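PDB 6YQ4: tannase from Fusobacterium nucleatum subsp. nucleatum ATCC 25586, which probably hydrolyses the ester bonds of gallotannins, detoxifying these plant compounds for the bacterium, and binds a magnesium ion. Local coordinates for residues Asn48-Ile53 with Ala87-Leu92; Gly169-Leu174 with Lys419-Met424. One frame throughout, in Å; residues are numbered along the deposited sequence.

Both contacts belong to an alpha/beta-hydrolase fold but lie in different parts of it, with centres about 23 Å apart and nearest atoms about 12 Å apart. Interaction 1 joins sheet strand 48-54 to the loop that leads into helix 100-106. It is partly buried, with T89 exposed. Interaction 2 is buried throughout and lies closer to the centre of the chain. It packs helix 167-177 against the chain that leaves helix 415-420. The two share no helix or strand. Interaction 1 mixes an amide-to-carbonyl hydrogen bond, a water bridge with one weak bond and a CH-pi contact. Interaction 2 rests on van der Waals contacts of leucine, methionine and proline.

Interaction 1: residues Asn48-Ile53 with Ala87-Leu92; sequences NMNIYI and ADTVGL
Sheet strand 48-54 meets the loop 87-92 through N50 and Y52 on one side and A87, D88 and V90 on the other. The direct polar link is a hydrogen bond from N50 ND2 to D88 O, 3.2 Å long. It is nearly straight at the hydrogen, 171°. D88 O lies close to the amide plane of N50, while ND2 sits above the plane of the D88 carbonyl. The other end of the amide is also held, since N50 OD1 accepts from N34 N; this fixes which way the amide is turned. A87 CB lies over one face of the same amide, 3.5 Å from N50 ND2.

The fold is that of an alpha/beta hydrolase. Strand 48-54 runs antiparallel to 26-36 and 110-114, and the loop links strand 73-76 to helix 100-106. L101 of that helix also touches Y52.

V90 makes a CH-pi contact with Y52. V90 CG2 stands over the centre of the Y52 ring, 3.5 Å from the centroid and 11° off the normal. This CG2, the branch anti to the carbonyl carbon and beside the backbone N, is the one that reaches the ring. D88 O lies at the ring edge, in plane. The hydroxyl OH of Y52 reaches T89 CA at 3.5 Å. A water accepts from A87 N at 2.7 Å and donates weakly to N48 OD1 at 3.4 Å.

Interaction 2: residues Gly169-Leu174 with Lys419-Met424; sequences GALSAL and KMMNPM
L174 has chi1 at -116°, well off a staggered value, and this places CG 3.8 Å from M421 O. M421 is bent twice, with chi2 -55° and chi3 -51°, and its CE folds back toward L171 and L174. These residues pack helix 167-177 against the turn after helix 415-420. In this alpha/beta-hydrolase fold, helix 167-177 begins within what is probably the nucleophile elbow, a GxSxG pattern with S166 at its centre. L171 touches residues of that pattern.

L174 carries much of the contact. Both of its methyls lie against backbone: L174 CD1 is 3.4 Å from M420 O, and CD2 is near the same oxygen and P423 N. M420 is buried, and Y184 OH hydrogen-bonds to its O. The sulfur-linked methyl of M421 rests against both leucines from one side. M421 CE is 3.9 Å from L171 CD2 and 4.0 Å from L174 CD1. I136 of helix 134-148 also touches both L171 and L174.

N422 OD1 accepts from M424 N at 3.1 Å, which makes an Asx turn as the chain enters a 3-10 segment. The ND2 of N422 is bonded to E213 OE2 and N211 OD1. P423 lays its ring beside the helix backbone. P423 CD meets L174 CD2 at 3.9 Å, and P423 CG lies 3.8 Å from L174 N.

Interaction 1: residues Asn48-Ile53 with Ala87-Leu92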
ATOM      1  N   ASN A  48      15.501  -3.181 -11.511  1.00 27.84           N
ATOM      2  CA  ASN A  48      16.028  -4.537 -11.495  1.00 39.30           C
ATOM      3  C   ASN A  48      15.360  -5.318 -10.366  1.00 39.31           C
ATOM      4  O   ASN A  48      14.701  -4.744  -9.496  1.00 39.49           O
ATOM      5  CB  ASN A  48      17.543  -4.551 -11.341  1.00 29.23           C
ATOM      6  CG  ASN A  48      17.983  -4.095  -9.973  1.00 45.62           C
ATOM      7  OD1 ASN A  48      17.848  -4.824  -8.984  1.00 43.52           O
ATOM      8  ND2 ASN A  48      18.527  -2.881  -9.903  1.00 45.96           N
ATOM      9  N   MET A  49      15.558  -6.640 -10.371  1.00 37.15           N
ATOM     10  CA  MET A  49      14.870  -7.538  -9.451  1.00 29.69           C
ATOM     11  C   MET A  49      15.789  -8.658  -8.971  1.00 32.38           C
ATOM     12  O   MET A  49      16.568  -9.213  -9.749  1.00 37.56           O
ATOM     13  CB  MET A  49      13.637  -8.125 -10.125  1.00 32.70           C
ATOM     14  CG  MET A  49      12.994  -9.263  -9.390  1.00 39.86           C
ATOM     15  SD  MET A  49      11.434  -9.727 -10.198  1.00 47.81           S
ATOM     16  CE  MET A  49      11.971  -9.920 -11.901  1.00 42.45           C
ATOM     17  N   ASN A  50      15.672  -8.997  -7.686  1.00 30.86           N
ATOM     18  CA  ASN A  50      16.386 -10.111  -7.073  1.00 29.88           C
ATOM     19  C   ASN A  50      15.451 -11.302  -6.949  1.00 28.68           C
ATOM     20  O   ASN A  50      14.331 -11.164  -6.442  1.00 30.21           O
ATOM     21  CB  ASN A  50      16.894  -9.754  -5.677  1.00 27.29           C
ATOM     22  CG  ASN A  50      17.943  -8.686  -5.695  1.00 34.33           C
ATOM     23  OD1 ASN A  50      18.680  -8.548  -6.662  1.00 33.96           O
ATOM     24  ND2 ASN A  50      18.026  -7.921  -4.612  1.00 28.38           N
ATOM     25  N   ILE A  51      15.923 -12.470  -7.369  1.00 32.09           N
ATOM     26  CA  ILE A  51      15.158 -13.709  -7.286  1.00 35.91           C
ATOM     27  C   ILE A  51      15.922 -14.694  -6.412  1.00 37.76           C
ATOM     28  O   ILE A  51      17.103 -14.962  -6.657  1.00 33.72           O
ATOM     29  CB  ILE A  51      14.895 -14.300  -8.677  1.00 34.68           C
ATOM     30  CG1 ILE A  51      13.998 -13.366  -9.486  1.00 32.49           C
ATOM     31  CG2 ILE A  51      14.287 -15.689  -8.552  1.00 29.92           C
ATOM     32  CD1 ILE A  51      13.679 -13.922 -10.862  1.00 34.46           C
ATOM     33  N   TYR A  52      15.252 -15.219  -5.391  1.00 28.67           N
ATOM     34  CA  TYR A  52      15.828 -16.188  -4.468  1.00 34.74           C
ATOM     35  C   TYR A  52      15.044 -17.491  -4.540  1.00 36.31           C
ATOM     36  O   TYR A  52      13.809 -17.488  -4.438  1.00 38.36           O
ATOM     37  CB  TYR A  52      15.816 -15.645  -3.049  1.00 35.32           C
ATOM     38  CG  TYR A  52      16.495 -14.309  -2.937  1.00 36.95           C
ATOM     39  CD1 TYR A  52      17.880 -14.204  -3.037  1.00 39.79           C
ATOM     40  CD2 TYR A  52      15.758 -13.145  -2.752  1.00 32.61           C
ATOM     41  CE1 TYR A  52      18.509 -12.986  -2.931  1.00 35.13           C
ATOM     42  CE2 TYR A  52      16.381 -11.925  -2.644  1.00 36.76           C
ATOM     43  CZ  TYR A  52      17.757 -11.853  -2.728  1.00 35.89           C
ATOM     44  OH  TYR A  52      18.374 -10.636  -2.627  1.00 36.64           O
ATOM     45  N   ILE A  53      15.751 -18.598  -4.721  1.00 34.67           N
ATOM     46  CA  ILE A  53      15.097 -19.897  -4.838  1.00 37.41           C
ATOM     47  C   ILE A  53      15.697 -20.869  -3.825  1.00 38.92           C
ATOM     48  O   ILE A  53      16.933 -20.990  -3.745  1.00 38.66           O
ATOM     49  CB  ILE A  53      15.226 -20.442  -6.265  1.00 38.88           C
ATOM     50  CG1 ILE A  53      14.812 -19.371  -7.271  1.00 34.39           C
ATOM     51  CG2 ILE A  53      14.431 -21.754  -6.426  1.00 37.97           C
ATOM     52  CD1 ILE A  53      14.694 -19.907  -8.684  1.00 39.46           C
ATOM     53  N   ALA A  87      15.327  -3.291  -4.789  1.00 26.35           N
ATOM     54  CA  ALA A  87      14.986  -4.685  -4.564  1.00 26.97           C
ATOM     55  C   ALA A  87      15.397  -5.097  -3.159  1.00 27.13           C
ATOM     56  O   ALA A  87      16.504  -4.798  -2.704  1.00 43.51           O
ATOM     57  CB  ALA A  87      15.684  -5.572  -5.597  1.00 27.68           C
ATOM     58  N   ASP A  88      14.491  -5.776  -2.468  1.00 29.84           N
ATOM     59  CA  ASP A  88      14.760  -6.256  -1.126  1.00 23.53           C
ATOM     60  C   ASP A  88      15.758  -7.387  -1.176  1.00 25.21           C
ATOM     61  O   ASP A  88      15.898  -8.074  -2.188  1.00 29.57           O
ATOM     62  CB  ASP A  88      13.480  -6.750  -0.447  1.00 30.99           C
ATOM     63  CG  ASP A  88      13.452  -6.415   1.028  1.00 40.73           C
ATOM     64  OD1 ASP A  88      14.542  -6.193   1.606  1.00 45.04           O
ATOM     65  OD2 ASP A  88      12.352  -6.343   1.602  1.00 41.34           O
ATOM     66  N   THR A  89      16.465  -7.580  -0.059  1.00 26.15           N
ATOM     67  CA  THR A  89      17.387  -8.693   0.076  1.00 29.30           C
ATOM     68  C   THR A  89      16.928  -9.624   1.189  1.00 35.38           C
ATOM     69  O   THR A  89      16.062  -9.291   2.008  1.00 31.02           O
ATOM     70  CB  THR A  89      18.822  -8.228   0.355  1.00 35.33           C
ATOM     71  OG1 THR A  89      18.852  -7.399   1.524  1.00 43.14           O
ATOM     72  CG2 THR A  89      19.350  -7.443  -0.832  1.00 34.86           C
ATOM     73  N   VAL A  90      17.516 -10.815   1.186  1.00 38.58           N
ATOM     74  CA  VAL A  90      17.270 -11.804   2.224  1.00 40.23           C
ATOM     75  C   VAL A  90      18.074 -11.403   3.453  1.00 41.35           C
ATOM     76  O   VAL A  90      19.297 -11.247   3.379  1.00 40.95           O
ATOM     77  CB  VAL A  90      17.662 -13.207   1.742  1.00 41.26           C
ATOM     78  CG1 VAL A  90      17.663 -14.201   2.909  1.00 38.53           C
ATOM     79  CG2 VAL A  90      16.755 -13.656   0.597  1.00 35.69           C
ATOM     80  N   GLY A  91      17.387 -11.220   4.579  1.00 35.68           N
ATOM     81  CA  GLY A  91      18.061 -10.998   5.841  1.00 30.72           C
ATOM     82  C   GLY A  91      17.116 -10.865   7.013  1.00 36.78           C
ATOM     83  O   GLY A  91      16.036 -11.460   7.028  1.00 44.21           O
ATOM     84  N   LEU A  92      17.519 -10.097   8.015  1.00 41.67           N
ATOM     85  CA  LEU A  92      16.714  -9.878   9.205  1.00 49.91           C
ATOM     86  C   LEU A  92      16.156  -8.463   9.199  1.00 45.68           C
ATOM     87  O   LEU A  92      16.738  -7.558   8.595  1.00 43.28           O
ATOM     88  CB  LEU A  92      17.531 -10.094  10.482  1.00 48.36           C
ATOM     89  CG  LEU A  92      18.553 -11.226  10.483  1.00 42.30           C
ATOM     90  CD1 LEU A  92      19.470 -11.129  11.709  1.00 37.08           C
ATOM     91  CD2 LEU A  92      17.852 -12.562  10.426  1.00 34.15           C
TER
HETATM   92  O   HOH W   1      16.532  -2.423  -7.053  1.00 28.49           O

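Interaction 2: residues Gly169-Leu174 with Lys419-Met424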
ATOM      1  N   GLY A 169       1.954  -0.753  -0.117  1.00 23.73           N
ATOM      2  CA  GLY A 169       0.694  -1.476  -0.049  1.00 23.88           C
ATOM      3  C   GLY A 169      -0.284  -1.000  -1.103  1.00 28.96           C
ATOM      4  O   GLY A 169      -1.001  -1.801  -1.709  1.00 29.69           O
ATOM      5  N   ALA A 170      -0.319   0.312  -1.348  1.00 32.02           N
ATOM      6  CA  ALA A 170      -1.106   0.835  -2.458  1.00 31.18           C
ATOM      7  C   ALA A 170      -0.722   0.168  -3.780  1.00 32.08           C
ATOM      8  O   ALA A 170      -1.592  -0.218  -4.564  1.00 27.49           O
ATOM      9  CB  ALA A 170      -0.924   2.348  -2.539  1.00 32.40           C
ATOM     10  N   LEU A 171       0.577   0.019  -4.044  1.00 30.61           N
ATOM     11  CA  LEU A 171       0.999  -0.559  -5.315  1.00 30.12           C
ATOM     12  C   LEU A 171       0.676  -2.049  -5.378  1.00 31.27           C
ATOM     13  O   LEU A 171       0.237  -2.566  -6.419  1.00 28.36           O
ATOM     14  CB  LEU A 171       2.492  -0.315  -5.505  1.00 25.04           C
ATOM     15  CG  LEU A 171       2.950   1.134  -5.706  1.00 30.84           C
ATOM     16  CD1 LEU A 171       4.458   1.158  -5.861  1.00 29.89           C
ATOM     17  CD2 LEU A 171       2.260   1.790  -6.924  1.00 21.78           C
ATOM     18  N   SER A 172       0.886  -2.759  -4.274  1.00 28.82           N
ATOM     19  CA  SER A 172       0.470  -4.159  -4.221  1.00 33.77           C
ATOM     20  C   SER A 172      -1.034  -4.298  -4.499  1.00 19.88           C
ATOM     21  O   SER A 172      -1.451  -5.086  -5.360  1.00 23.55           O
ATOM     22  CB  SER A 172       0.868  -4.739  -2.865  1.00 32.46           C
ATOM     23  OG  SER A 172       0.122  -5.877  -2.567  1.00 43.34           O
ATOM     24  N   ALA A 173      -1.856  -3.469  -3.857  1.00 22.87           N
ATOM     25  CA  ALA A 173      -3.300  -3.487  -4.118  1.00 26.57           C
ATOM     26  C   ALA A 173      -3.621  -3.117  -5.563  1.00 29.60           C
ATOM     27  O   ALA A 173      -4.450  -3.770  -6.213  1.00 30.59           O
ATOM     28  CB  ALA A 173      -4.017  -2.539  -3.159  1.00 24.37           C
ATOM     29  N   LEU A 174      -3.017  -2.029  -6.065  1.00 22.56           N
ATOM     30  CA  LEU A 174      -3.141  -1.666  -7.479  1.00 20.76           C
ATOM     31  C   LEU A 174      -2.789  -2.830  -8.407  1.00 23.57           C
ATOM     32  O   LEU A 174      -3.433  -3.021  -9.438  1.00 28.46           O
ATOM     33  CB  LEU A 174      -2.212  -0.496  -7.806  1.00 25.61           C
ATOM     34  CG  LEU A 174      -2.677   0.873  -8.260  1.00 32.42           C
ATOM     35  CD1 LEU A 174      -1.483   1.599  -8.894  1.00 30.93           C
ATOM     36  CD2 LEU A 174      -3.859   0.807  -9.223  1.00 18.92           C
ATOM     37  N   LYS A 419      -6.250   8.320 -12.318  1.00 28.24           N
ATOM     38  CA  LYS A 419      -6.970   7.052 -12.409  1.00 33.44           C
ATOM     39  C   LYS A 419      -6.029   5.865 -12.251  1.00 33.28           C
ATOM     40  O   LYS A 419      -6.277   4.959 -11.438  1.00 28.76           O
ATOM     41  CB  LYS A 419      -7.705   6.953 -13.739  1.00 32.08           C
ATOM     42  CG  LYS A 419      -8.469   5.653 -13.846  1.00 32.41           C
ATOM     43  CD  LYS A 419      -8.907   5.323 -15.287  1.00 33.08           C
ATOM     44  CE  LYS A 419      -9.241   3.826 -15.395  1.00 33.13           C
ATOM     45  NZ  LYS A 419      -9.938   3.488 -16.639  1.00 26.28           N
ATOM     46  N   MET A 420      -4.933   5.861 -13.015  1.00 32.12           N
ATOM     47  CA  MET A 420      -4.019   4.720 -13.028  1.00 29.21           C
ATOM     48  C   MET A 420      -3.378   4.434 -11.679  1.00 28.64           C
ATOM     49  O   MET A 420      -2.775   3.359 -11.527  1.00 20.75           O
ATOM     50  CB  MET A 420      -2.914   4.931 -14.052  1.00 29.62           C
ATOM     51  CG  MET A 420      -3.322   4.567 -15.469  1.00 40.33           C
ATOM     52  SD  MET A 420      -1.929   4.790 -16.601  1.00 43.54           S
ATOM     53  CE  MET A 420      -2.248   6.466 -17.076  1.00 35.90           C
ATOM     54  N   MET A 421      -3.455   5.361 -10.716  1.00 21.73           N
ATOM     55  CA  MET A 421      -2.885   5.127  -9.396  1.00 25.24           C
ATOM     56  C   MET A 421      -3.918   4.651  -8.396  1.00 27.71           C
ATOM     57  O   MET A 421      -3.551   4.388  -7.247  1.00 22.56           O
ATOM     58  CB  MET A 421      -2.203   6.394  -8.838  1.00 27.90           C
ATOM     59  CG  MET A 421      -1.038   6.916  -9.652  1.00 26.88           C
ATOM     60  SD  MET A 421       0.214   5.651  -9.897  1.00 32.17           S
ATOM     61  CE  MET A 421       0.522   5.037  -8.208  1.00 20.47           C
ATOM     62  N   ASN A 422      -5.190   4.550  -8.795  1.00 27.92           N
ATOM     63  CA  ASN A 422      -6.273   4.289  -7.845  1.00 24.76           C
ATOM     64  C   ASN A 422      -6.978   2.961  -8.097  1.00 24.17           C
ATOM     65  O   ASN A 422      -7.747   2.843  -9.068  1.00 27.06           O
ATOM     66  CB  ASN A 422      -7.291   5.423  -7.876  1.00 22.89           C
ATOM     67  CG  ASN A 422      -8.314   5.297  -6.757  1.00 27.68           C
ATOM     68  OD1 ASN A 422      -8.248   4.367  -5.948  1.00 26.77           O
ATOM     69  ND2 ASN A 422      -9.246   6.235  -6.693  1.00 28.89           N
ATOM     70  N   PRO A 423      -6.774   1.948  -7.253  1.00 28.86           N
ATOM     71  CA  PRO A 423      -7.444   0.656  -7.470  1.00 24.31           C
ATOM     72  C   PRO A 423      -8.963   0.754  -7.557  1.00 21.21           C
ATOM     73  O   PRO A 423      -9.582  -0.114  -8.189  1.00 26.92           O
ATOM     74  CB  PRO A 423      -7.030  -0.174  -6.246  1.00 27.88           C
ATOM     75  CG  PRO A 423      -5.929   0.452  -5.672  1.00 17.30           C
ATOM     76  CD  PRO A 423      -5.932   1.925  -6.055  1.00 34.22           C
ATOM     77  N   MET A 424      -9.570   1.791  -6.972  1.00 20.33           N
ATOM     78  CA  MET A 424     -11.032   1.918  -6.995  1.00 32.13           C
ATOM     79  C   MET A 424     -11.601   1.883  -8.411  1.00 34.66           C
ATOM     80  O   MET A 424     -12.654   1.279  -8.641  1.00 34.52           O
ATOM     81  CB  MET A 424     -11.465   3.197  -6.293  1.00 19.84           C
ATOM     82  CG  MET A 424     -11.135   3.210  -4.816  1.00 28.79           C
ATOM     83  SD  MET A 424     -11.882   1.837  -3.918  1.00 32.90           S
ATOM     84  CE  MET A 424     -13.578   2.363  -3.997  1.00 33.91           C
TER